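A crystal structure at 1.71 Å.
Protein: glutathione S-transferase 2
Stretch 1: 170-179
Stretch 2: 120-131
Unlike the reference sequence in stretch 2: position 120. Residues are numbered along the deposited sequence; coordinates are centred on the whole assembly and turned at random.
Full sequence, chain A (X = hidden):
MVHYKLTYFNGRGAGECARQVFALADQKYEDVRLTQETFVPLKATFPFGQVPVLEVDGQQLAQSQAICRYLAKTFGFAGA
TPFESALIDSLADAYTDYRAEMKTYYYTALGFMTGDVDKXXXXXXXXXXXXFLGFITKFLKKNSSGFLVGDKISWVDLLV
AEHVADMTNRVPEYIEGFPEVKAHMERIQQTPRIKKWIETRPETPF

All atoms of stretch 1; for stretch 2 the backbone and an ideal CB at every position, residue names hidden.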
ATOM      1  N   ARG A 170     -19.373 -13.735  10.717  1.00 33.27           N
ATOM      2  CA  ARG A 170     -20.243 -12.727  11.332  1.00 33.28           C
ATOM      3  C   ARG A 170     -21.607 -12.569  10.639  1.00 32.77           C
ATOM      4  O   ARG A 170     -22.646 -12.372  11.277  1.00 31.86           O
ATOM      5  CB  ARG A 170     -19.529 -11.384  11.290  1.00 33.87           C
ATOM      6  CG  ARG A 170     -18.229 -11.350  12.016  1.00 34.07           C
ATOM      7  CD  ARG A 170     -17.578 -10.009  11.933  1.00 35.16           C
ATOM      8  NE  ARG A 170     -16.277  -9.951  12.564  1.00 35.46           N
ATOM      9  CZ  ARG A 170     -16.048  -9.687  13.868  1.00 39.32           C
ATOM     10  NH1 ARG A 170     -17.024  -9.463  14.729  1.00 36.99           N
ATOM     11  NH2 ARG A 170     -14.792  -9.643  14.301  1.00 40.56           N
ATOM     12  N   VAL A 171     -21.579 -12.657   9.321  1.00 32.58           N
ATOM     13  CA  VAL A 171     -22.706 -12.415   8.463  1.00 31.94           C
ATOM     14  C   VAL A 171     -22.735 -13.506   7.405  1.00 32.04           C
ATOM     15  O   VAL A 171     -22.109 -13.335   6.328  1.00 28.61           O
ATOM     16  CB  VAL A 171     -22.559 -11.050   7.810  1.00 32.67           C
ATOM     17  CG1 VAL A 171     -23.689 -10.776   6.816  1.00 30.98           C
ATOM     18  CG2 VAL A 171     -22.503  -9.933   8.912  1.00 31.94           C
ATOM     19  N   PRO A 172     -23.416 -14.632   7.692  1.00 32.06           N
ATOM     20  CA  PRO A 172     -23.469 -15.766   6.748  1.00 33.11           C
ATOM     21  C   PRO A 172     -23.793 -15.388   5.309  1.00 33.35           C
ATOM     22  O   PRO A 172     -23.224 -16.002   4.389  1.00 35.56           O
ATOM     23  CB  PRO A 172     -24.566 -16.645   7.328  1.00 33.47           C
ATOM     24  CG  PRO A 172     -24.469 -16.428   8.768  1.00 33.56           C
ATOM     25  CD  PRO A 172     -24.115 -14.961   8.947  1.00 32.89           C
ATOM     26  N   GLU A 173     -24.658 -14.388   5.090  1.00 33.49           N
ATOM     27  CA  GLU A 173     -25.063 -13.999   3.741  1.00 34.33           C
ATOM     28  C   GLU A 173     -23.945 -13.282   2.957  1.00 32.16           C
ATOM     29  O   GLU A 173     -24.076 -12.997   1.791  1.00 30.36           O
ATOM     30  CB  GLU A 173     -26.445 -13.275   3.701  1.00 36.04           C
ATOM     31  CG  GLU A 173     -26.524 -11.754   3.814  1.00 39.47           C
ATOM     32  CD  GLU A 173     -27.968 -11.208   3.634  1.00 40.89           C
ATOM     33  OE1 GLU A 173     -28.685 -11.056   4.666  1.00 49.82           O
ATOM     34  OE2 GLU A 173     -28.424 -10.913   2.475  1.00 49.31           O
ATOM     35  N   TYR A 174     -22.827 -12.982   3.606  1.00 31.67           N
ATOM     36  CA  TYR A 174     -21.730 -12.248   2.948  1.00 32.17           C
ATOM     37  C   TYR A 174     -21.296 -12.876   1.635  1.00 31.20           C
ATOM     38  O   TYR A 174     -20.983 -12.191   0.686  1.00 31.44           O
ATOM     39  CB  TYR A 174     -20.571 -12.121   3.916  1.00 32.25           C
ATOM     40  CG  TYR A 174     -19.371 -11.326   3.408  1.00 32.06           C
ATOM     41  CD1 TYR A 174     -19.291  -9.970   3.580  1.00 34.19           C
ATOM     42  CD2 TYR A 174     -18.323 -11.953   2.798  1.00 29.06           C
ATOM     43  CE1 TYR A 174     -18.203  -9.255   3.092  1.00 33.59           C
ATOM     44  CE2 TYR A 174     -17.235 -11.269   2.341  1.00 29.65           C
ATOM     45  CZ  TYR A 174     -17.202  -9.903   2.458  1.00 31.54           C
ATOM     46  OH  TYR A 174     -16.155  -9.151   1.980  1.00 31.09           O
ATOM     47  N   ILE A 175     -21.239 -14.199   1.626  1.00 30.45           N
ATOM     48  CA  ILE A 175     -20.750 -14.954   0.524  1.00 30.96           C
ATOM     49  C   ILE A 175     -21.799 -15.387  -0.504  1.00 29.53           C
ATOM     50  O   ILE A 175     -21.464 -15.946  -1.579  1.00 29.91           O
ATOM     51  CB  ILE A 175     -19.998 -16.154   1.167  1.00 32.33           C
ATOM     52  CG1 ILE A 175     -18.825 -16.515   0.310  1.00 40.81           C
ATOM     53  CG2 ILE A 175     -20.892 -17.224   1.623  1.00 33.89           C
ATOM     54  CD1 ILE A 175     -17.961 -15.323  -0.053  1.00 43.77           C
ATOM     55  N   GLU A 176     -23.044 -15.062  -0.214  1.00 28.16           N
ATOM     56  CA  GLU A 176     -24.100 -15.438  -1.108  1.00 28.74           C
ATOM     57  C   GLU A 176     -23.942 -14.578  -2.356  1.00 29.25           C
ATOM     58  O   GLU A 176     -23.773 -13.344  -2.259  1.00 31.45           O
ATOM     59  CB  GLU A 176     -25.465 -15.272  -0.456  1.00 28.78           C
ATOM     60  CG  GLU A 176     -25.732 -16.248   0.673  1.00 27.01           C
ATOM     61  CD  GLU A 176     -27.110 -16.126   1.304  1.00 28.40           C
ATOM     62  OE1 GLU A 176     -27.947 -15.364   0.759  1.00 31.41           O
ATOM     63  OE2 GLU A 176     -27.398 -16.845   2.305  1.00 26.88           O
ATOM     64  N   GLY A 177     -23.924 -15.222  -3.518  1.00 30.98           N
ATOM     65  CA  GLY A 177     -23.706 -14.509  -4.782  1.00 30.66           C
ATOM     66  C   GLY A 177     -22.299 -14.547  -5.301  1.00 32.07           C
ATOM     67  O   GLY A 177     -22.012 -14.095  -6.423  1.00 32.16           O
ATOM     68  N   PHE A 178     -21.411 -15.152  -4.521  1.00 28.98           N
ATOM     69  CA  PHE A 178     -19.940 -15.117  -4.817  1.00 29.93           C
ATOM     70  C   PHE A 178     -19.323 -16.492  -4.568  1.00 29.65           C
ATOM     71  O   PHE A 178     -18.441 -16.641  -3.704  1.00 29.43           O
ATOM     72  CB  PHE A 178     -19.299 -14.081  -3.925  1.00 29.33           C
ATOM     73  CG  PHE A 178     -19.815 -12.711  -4.186  1.00 31.01           C
ATOM     74  CD1 PHE A 178     -20.765 -12.155  -3.385  1.00 33.61           C
ATOM     75  CD2 PHE A 178     -19.507 -12.097  -5.362  1.00 32.44           C
ATOM     76  CE1 PHE A 178     -21.332 -10.883  -3.699  1.00 33.59           C
ATOM     77  CE2 PHE A 178     -20.000 -10.827  -5.684  1.00 33.32           C
ATOM     78  CZ  PHE A 178     -20.967 -10.241  -4.839  1.00 32.60           C
ATOM     79  N   PRO A 179     -19.744 -17.500  -5.323  1.00 28.54           N
ATOM     80  CA  PRO A 179     -19.246 -18.861  -5.059  1.00 29.39           C
ATOM     81  C   PRO A 179     -17.765 -18.989  -5.279  1.00 30.37           C
ATOM     82  O   PRO A 179     -17.084 -19.731  -4.520  1.00 29.80           O
ATOM     83  CB  PRO A 179     -19.988 -19.736  -6.058  1.00 29.94           C
ATOM     84  CG  PRO A 179     -20.610 -18.776  -7.097  1.00 31.06           C
ATOM     85  CD  PRO A 179     -20.723 -17.449  -6.449  1.00 30.43           C
ATOM     86  N   UNK A 120     -25.678  -1.178   9.810  1.00 38.30           N
ATOM     87  CA  UNK A 120     -24.443  -1.247   8.994  1.00 37.95           C
ATOM     88  C   UNK A 120     -24.366  -2.452   8.023  1.00 37.92           C
ATOM     89  O   UNK A 120     -23.981  -2.263   6.863  1.00 38.21           O
ATOM     90  CB  UNK A 120     -23.235  -1.297   9.931  1.00 37.95           C
ATOM     91  N   UNK A 121     -24.730  -3.656   8.481  1.00 37.08           N
ATOM     92  CA  UNK A 121     -24.788  -4.837   7.608  1.00 36.60           C
ATOM     93  C   UNK A 121     -25.429  -4.472   6.287  1.00 35.69           C
ATOM     94  O   UNK A 121     -24.817  -4.540   5.213  1.00 34.63           O
ATOM     95  CB  UNK A 121     -25.562  -5.976   8.274  1.00 36.60           C
ATOM     96  N   UNK A 122     -26.679  -4.054   6.378  1.00 34.81           N
ATOM     97  CA  UNK A 122     -27.461  -3.814   5.193  1.00 34.95           C
ATOM     98  C   UNK A 122     -27.100  -2.491   4.506  1.00 34.84           C
ATOM     99  O   UNK A 122     -27.191  -2.387   3.279  1.00 35.30           O
ATOM    100  CB  UNK A 122     -28.948  -3.831   5.552  1.00 34.95           C
ATOM    101  N   UNK A 123     -26.681  -1.493   5.276  1.00 34.89           N
ATOM    102  CA  UNK A 123     -26.460  -0.173   4.702  1.00 35.31           C
ATOM    103  C   UNK A 123     -25.068  -0.004   4.115  1.00 35.31           C
ATOM    104  O   UNK A 123     -24.912   0.675   3.095  1.00 35.61           O
ATOM    105  CB  UNK A 123     -26.698   0.900   5.767  1.00 35.31           C
ATOM    106  N   UNK A 124     -24.060  -0.613   4.737  1.00 34.05           N
ATOM    107  CA  UNK A 124     -22.697  -0.425   4.261  1.00 33.51           C
ATOM    108  C   UNK A 124     -22.029  -1.744   3.851  1.00 32.54           C
ATOM    109  O   UNK A 124     -21.459  -1.824   2.758  1.00 32.24           O
ATOM    110  CB  UNK A 124     -21.864   0.262   5.345  1.00 33.51           C
ATOM    111  N   UNK A 125     -22.122  -2.773   4.689  1.00 30.91           N
ATOM    112  CA  UNK A 125     -21.353  -4.002   4.458  1.00 31.36           C
ATOM    113  C   UNK A 125     -21.696  -4.619   3.105  1.00 30.96           C
ATOM    114  O   UNK A 125     -20.826  -4.840   2.256  1.00 29.79           O
ATOM    115  CB  UNK A 125     -21.615  -5.014   5.575  1.00 31.36           C
ATOM    116  N   UNK A 126     -22.974  -4.924   2.921  1.00 32.00           N
ATOM    117  CA  UNK A 126     -23.417  -5.705   1.763  1.00 32.90           C
ATOM    118  C   UNK A 126     -23.223  -4.961   0.427  1.00 33.85           C
ATOM    119  O   UNK A 126     -22.722  -5.571  -0.514  1.00 34.18           O
ATOM    120  CB  UNK A 126     -24.891  -6.077   1.932  1.00 32.90           C
ATOM    121  N   UNK A 127     -23.578  -3.673   0.318  1.00 33.74           N
ATOM    122  CA  UNK A 127     -23.198  -2.856  -0.865  1.00 33.95           C
ATOM    123  C   UNK A 127     -21.702  -2.814  -1.161  1.00 34.86           C
ATOM    124  O   UNK A 127     -21.270  -2.939  -2.333  1.00 35.95           O
ATOM    125  CB  UNK A 127     -23.689  -1.420  -0.670  1.00 33.95           C
ATOM    126  N   UNK A 128     -20.921  -2.605  -0.095  1.00 34.92           N
ATOM    127  CA  UNK A 128     -19.472  -2.529  -0.226  1.00 33.56           C
ATOM    128  C   UNK A 128     -18.990  -3.830  -0.740  1.00 34.60           C
ATOM    129  O   UNK A 128     -18.126  -3.851  -1.653  1.00 33.04           O
ATOM    130  CB  UNK A 128     -18.788  -2.180   1.097  1.00 33.56           C
ATOM    131  N   UNK A 129     -19.506  -4.927  -0.177  1.00 32.99           N
ATOM    132  CA  UNK A 129     -18.966  -6.199  -0.580  1.00 33.93           C
ATOM    133  C   UNK A 129     -19.405  -6.601  -1.981  1.00 32.91           C
ATOM    134  O   UNK A 129     -18.631  -7.205  -2.707  1.00 31.66           O
ATOM    135  CB  UNK A 129     -19.377  -7.276   0.426  1.00 33.93           C
ATOM    136  N   UNK A 130     -20.601  -6.194  -2.435  1.00 32.46           N
ATOM    137  CA  UNK A 130     -20.957  -6.466  -3.824  1.00 31.88           C
ATOM    138  C   UNK A 130     -19.957  -5.864  -4.840  1.00 32.34           C
ATOM    139  O   UNK A 130     -19.542  -6.531  -5.811  1.00 31.97           O
ATOM    140  CB  UNK A 130     -22.360  -5.921  -4.100  1.00 31.88           C
ATOM    141  N   UNK A 131     -19.578  -4.605  -4.620  1.00 30.42           N
ATOM    142  CA  UNK A 131     -18.623  -3.942  -5.461  1.00 32.50           C
ATOM    143  C   UNK A 131     -17.246  -4.612  -5.393  1.00 31.76           C
ATOM    144  O   UNK A 131     -16.711  -5.029  -6.424  1.00 31.52           O
ATOM    145  CB  UNK A 131     -18.521  -2.468  -5.065  1.00 32.50           C
TER

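Stretch 2 is helical throughout, with a wider pi-type turn at 121-125 and a kink at 127. Stretch 1 is mostly loop and runs alongside it.

Position 120 has no atom of stretch 1 near its CB, and its phi is -44°. Many residues would fit, proline included. The deposited residue is Pro120, which differs from the reference leucine.

At position 121 CA-to-CB points toward stretch 1, and the ideal CB lies 5.0 Å from Val171 CG2. Beyond Val171 sits the carboxylate of Glu173. A long chain, apolar along its length and positive at its end, would suit both; a medium apolar residue could serve Val171 alone. Lys121 CE lies 3.7 Å from Val171 CG1, and its NZ forms a salt bridge with Glu173 OE1 at 2.5 Å. A water accepts from Lys121 NZ at 3.1 Å and from Glu173 N at 2.9 Å.

Stretch 1 sets no limit at 122, 123 and 124, so polar, charged or apolar side chains would all do. They are Thr122, Asp123 and Val124.

Position 125 points toward stretch 1, but no atom there comes within 5.5 Å of the ideal CB. The gap is bordered by Val171 and the Tyr174 ring. Leucine, isoleucine or methionine would fill it. Leu125 does so: its CD1 is 4.0 Å from Val171 CG2, and its CD2 is 3.8 Å from Tyr174 CE1, at the edge of that ring.

Position 126 points sideways, so only a side chain of some length can reach across. Val171, the Tyr174 backbone and the Glu173 side chain lie ahead, and leucine or methionine would suit. Leu126 bends its end nearer. Its CD1 is 3.8 Å from Glu173 CD, and its CD2 is 4.3 Å from Tyr174 CA.

Position 127 is out of reach of stretch 1. Its N has no bond to the turn before, so a proline gives up no hydrogen bond of this helix. It is Pro127. Position 128 is also out of reach, so stretch 1 does not restrict it; it is Ala128.

Position 129 points toward stretch 1, and its ideal CB is only 3.5 Å from Tyr174 CE1. Past the ring, the carbonyls of Glu173 and Tyr174 offer acceptors. A long donor would suit best: lysine could reach for an oxygen, while arginine can serve both. Arg129 lays its CD over one face of the Tyr174 ring. Its NE donates to Tyr174 O at 2.6 Å, nearly straight at 167°, and its NH2 donates to Glu173 O at 2.9 Å. Phe178 CE1 covers one face of the guanidinium, 3.7 Å from Arg129 NE. Within the helix, Arg129 NH1 donates to Leu126 O at 3.2 Å.

Position 130 points away, although its ideal CB is 4.6 Å from Phe178 CZ. Small or polar residues would do. In Thr130 the backbone comes closest, with CA 3.9 Å from Phe178 CZ.

Position 131 points away from stretch 1, and a polar or charged residue would do. Lys131 NZ is hydrogen-bonded elsewhere in the structure.

Stretch 2 120-131: PKTDVLLPARTK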
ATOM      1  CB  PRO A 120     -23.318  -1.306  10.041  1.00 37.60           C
ATOM      2  CG  PRO A 120     -23.893  -0.628  11.290  1.00 38.28           C
ATOM      3  CD  PRO A 120     -25.391  -0.731  11.192  1.00 37.99           C
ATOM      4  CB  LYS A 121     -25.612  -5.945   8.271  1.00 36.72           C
ATOM      5  CG  LYS A 121     -25.767  -7.270   7.507  1.00 37.13           C
ATOM      6  CD  LYS A 121     -27.071  -7.990   7.962  1.00 37.29           C
ATOM      7  CE  LYS A 121     -26.992  -9.527   7.984  1.00 38.85           C
ATOM      8  NZ  LYS A 121     -27.475 -10.253   6.735  1.00 39.29           N
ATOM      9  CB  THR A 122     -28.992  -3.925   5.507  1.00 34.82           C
ATOM     10  OG1 THR A 122     -29.749  -3.528   4.362  1.00 35.09           O
ATOM     11  CG2 THR A 122     -29.442  -2.964   6.594  1.00 35.61           C
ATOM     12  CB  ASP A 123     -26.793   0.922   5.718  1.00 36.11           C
ATOM     13  CG  ASP A 123     -28.314   1.088   5.924  1.00 37.15           C
ATOM     14  OD1 ASP A 123     -29.088   0.286   5.346  1.00 39.17           O
ATOM     15  OD2 ASP A 123     -28.832   1.986   6.637  1.00 39.44           O
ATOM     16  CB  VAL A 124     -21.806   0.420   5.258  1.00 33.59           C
ATOM     17  CG1 VAL A 124     -22.636   1.439   6.037  1.00 33.63           C
ATOM     18  CG2 VAL A 124     -20.991  -0.451   6.198  1.00 33.98           C
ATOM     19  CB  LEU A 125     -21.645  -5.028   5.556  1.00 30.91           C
ATOM     20  CG  LEU A 125     -20.595  -6.069   5.898  1.00 30.98           C
ATOM     21  CD1 LEU A 125     -21.243  -7.433   6.096  1.00 29.97           C
ATOM     22  CD2 LEU A 125     -19.465  -6.120   4.932  1.00 27.58           C
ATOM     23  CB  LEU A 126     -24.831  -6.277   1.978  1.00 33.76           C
ATOM     24  CG  LEU A 126     -24.868  -7.292   3.156  1.00 33.92           C
ATOM     25  CD1 LEU A 126     -26.272  -7.770   3.424  1.00 36.90           C
ATOM     26  CD2 LEU A 126     -23.918  -8.526   3.010  1.00 35.26           C
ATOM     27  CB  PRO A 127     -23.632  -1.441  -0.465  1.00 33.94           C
ATOM     28  CG  PRO A 127     -24.695  -1.638   0.522  1.00 33.66           C
ATOM     29  CD  PRO A 127     -24.442  -2.925   1.248  1.00 34.20           C
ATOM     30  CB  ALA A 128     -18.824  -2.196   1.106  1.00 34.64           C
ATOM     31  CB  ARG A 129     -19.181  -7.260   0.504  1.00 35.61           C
ATOM     32  CG  ARG A 129     -20.493  -7.860   0.559  1.00 32.38           C
ATOM     33  CD  ARG A 129     -20.788  -8.871  -0.556  1.00 34.69           C
ATOM     34  NE  ARG A 129     -21.816  -9.844  -0.149  1.00 36.11           N
ATOM     35  CZ  ARG A 129     -23.106  -9.719  -0.317  1.00 32.80           C
ATOM     36  NH1 ARG A 129     -23.662  -8.611  -0.778  1.00 37.05           N
ATOM     37  NH2 ARG A 129     -23.905 -10.705   0.065  1.00 36.40           N
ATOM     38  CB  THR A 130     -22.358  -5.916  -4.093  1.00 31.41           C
ATOM     39  OG1 THR A 130     -23.320  -6.622  -3.285  1.00 31.57           O
ATOM     40  CG2 THR A 130     -22.882  -6.109  -5.576  1.00 31.92           C
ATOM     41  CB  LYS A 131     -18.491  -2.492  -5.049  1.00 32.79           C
ATOM     42  CG  LYS A 131     -17.603  -1.697  -6.005  1.00 36.22           C
ATOM     43  CD  LYS A 131     -17.849  -0.183  -5.877  1.00 36.61           C
ATOM     44  CE  LYS A 131     -17.582   0.332  -4.456  1.00 40.75           C
ATOM     45  NZ  LYS A 131     -17.509   1.849  -4.288  1.00 40.62           N
TER
HETATM   46  O   HOH W   1     -26.700 -13.284   6.774  1.00 45.31           O
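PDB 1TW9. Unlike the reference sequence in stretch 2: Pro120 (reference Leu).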